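PDB 1TPY: cyclopropane mycolic acid synthase MmaA2 from Mycobacterium tuberculosis, which transfers a methylene group from S-adenosyl-L-methionine to a double bond, forming a cis cyclopropane ring at the distal position of alpha mycolic acids, and also makes cis-cyclopropanated methoxymycolates. Local coordinates for residues Lys193-Ala196 against Thr197-Pro201. Numbering follows the deposited sequence.
Sequences KFIA and TEIFP. With 16A (cetyl-trimethyl-ammonium), chain D.
In the last turns of helix 186-199, I195 O accepts two backbone bonds, I199 N at 2.9 Å and F200 N at 2.6 Å, reaching it from opposite faces of its carbonyl plane; the second spans five residues, as in a pi-type turn. Two residues earlier, K193 O takes both T197 N and the hydroxyl of T197, whose OG1 sits beside its own nitrogen (chi1 -62°) and reaches the carbonyl from above its plane at 2.9 Å. A threonine thus suits this exposed side, its hydroxyl folding back onto the helix. The CD1-CE1 edge of F194 meets the E198 carboxylate, OE1 in the ring plane 3.5 Å from CD1 and the two planes 75° apart, probably a favourable meeting of carboxylate oxygens with the ring's slightly positive C-H edge; its CZ packs 3.8 Å from CD1 of I199. CG2 of I195 meets the edge of F200 at CD1, 3.8 Å away. CG2 of I199 lies over one face of F200, toward its rim; over the centre of the other lies C14 of cetyl-trimethyl-ammonium, 3.5 Å above the plane. I195, its CG2 3.7 Å from ligand C10 and its side chain beside C269, probably the active-site residue, joins F200 in an apolar wall suited to a lipid chain.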
# COMPACT_ATOMS: atom_id res chain seq x y z
N LYS A 193 -10.10 14.34 -9.26
CA LYS A 193 -10.13 15.50 -8.38
C LYS A 193 -10.84 15.08 -7.08
O LYS A 193 -10.42 15.45 -5.98
CB LYS A 193 -10.87 16.65 -9.06
CG LYS A 193 -10.82 17.96 -8.29
CD LYS A 193 -11.63 19.04 -9.02
CE LYS A 193 -11.62 20.36 -8.25
NZ LYS A 193 -12.50 21.37 -8.91
N PHE A 194 -11.91 14.31 -7.22
CA PHE A 194 -12.68 13.82 -6.09
C PHE A 194 -11.78 13.01 -5.15
O PHE A 194 -11.79 13.21 -3.93
CB PHE A 194 -13.84 12.94 -6.59
CG PHE A 194 -14.38 11.99 -5.56
CD1 PHE A 194 -15.15 12.45 -4.50
CD2 PHE A 194 -14.11 10.63 -5.65
CE1 PHE A 194 -15.64 11.57 -3.53
CE2 PHE A 194 -14.60 9.73 -4.68
CZ PHE A 194 -15.37 10.20 -3.63
N ILE A 195 -11.01 12.10 -5.72
CA ILE A 195 -10.11 11.28 -4.92
C ILE A 195 -9.12 12.15 -4.14
O ILE A 195 -8.93 11.98 -2.94
CB ILE A 195 -9.32 10.30 -5.82
CG1 ILE A 195 -10.27 9.33 -6.51
CG2 ILE A 195 -8.31 9.53 -4.98
CD1 ILE A 195 -10.93 8.33 -5.57
N ALA A 196 -8.51 13.11 -4.84
CA ALA A 196 -7.53 14.01 -4.24
C ALA A 196 -8.15 14.96 -3.22
O ALA A 196 -7.47 15.44 -2.32
CB ALA A 196 -6.83 14.80 -5.32
N THR A 197 -9.44 15.23 -3.36
CA THR A 197 -10.12 16.15 -2.46
C THR A 197 -10.82 15.50 -1.27
O THR A 197 -10.76 16.03 -0.15
CB THR A 197 -11.15 17.00 -3.24
OG1 THR A 197 -10.47 17.79 -4.22
CG2 THR A 197 -11.92 17.92 -2.30
N GLU A 198 -11.47 14.36 -1.48
CA GLU A 198 -12.21 13.72 -0.40
C GLU A 198 -11.70 12.36 0.07
O GLU A 198 -12.16 11.85 1.09
CB GLU A 198 -13.68 13.55 -0.81
CG GLU A 198 -14.30 14.78 -1.46
CD GLU A 198 -15.79 14.61 -1.73
OE1 GLU A 198 -16.31 15.23 -2.69
OE2 GLU A 198 -16.45 13.86 -0.97
N ILE A 199 -10.75 11.77 -0.66
CA ILE A 199 -10.26 10.44 -0.29
C ILE A 199 -8.79 10.36 0.09
O ILE A 199 -8.45 9.95 1.20
CB ILE A 199 -10.52 9.43 -1.44
CG1 ILE A 199 -11.97 9.56 -1.93
CG2 ILE A 199 -10.24 8.01 -0.97
CD1 ILE A 199 -13.02 9.30 -0.84
N PHE A 200 -7.92 10.73 -0.85
CA PHE A 200 -6.49 10.69 -0.62
C PHE A 200 -5.78 12.01 -0.88
O PHE A 200 -5.05 12.14 -1.85
CB PHE A 200 -5.85 9.62 -1.50
CG PHE A 200 -6.30 8.22 -1.18
CD1 PHE A 200 -6.90 7.43 -2.16
CD2 PHE A 200 -6.12 7.69 0.09
CE1 PHE A 200 -7.31 6.13 -1.88
CE2 PHE A 200 -6.53 6.40 0.39
CZ PHE A 200 -7.13 5.62 -0.60
N PRO A 201 -5.99 13.01 -0.01
CA PRO A 201 -5.30 14.27 -0.25
C PRO A 201 -3.80 13.98 -0.31
O PRO A 201 -3.30 13.12 0.42
CB PRO A 201 -5.67 15.10 0.98
CG PRO A 201 -7.03 14.60 1.31
CD PRO A 201 -6.91 13.10 1.14
C1 16A D . -7.85 1.41 -3.88
C2 16A D . -7.28 2.80 -4.18
C3 16A D . -7.21 3.03 -5.70
C4 16A D . -6.68 4.39 -6.13
C5 16A D . -6.67 4.46 -7.67
C6 16A D . -6.15 5.78 -8.27
C7 16A D . -6.95 7.08 -8.00
C8 16A D . -6.22 8.43 -8.18
C9 16A D . -4.85 8.60 -7.47
C10 16A D . -4.87 8.56 -5.93
C11 16A D . -3.52 8.26 -5.24
C12 16A D . -3.61 7.79 -3.77
C13 16A D . -3.45 6.27 -3.64
C14 16A D . -3.64 5.82 -2.20
C15 16A D . -3.73 4.28 -2.21
C16 16A D . -4.08 3.81 -0.79
N1 16A D . -4.31 2.37 -0.33
C17 16A D . -4.68 1.97 0.90
C18 16A D . -5.30 1.67 -1.24
C19 16A D . -3.03 1.60 -0.51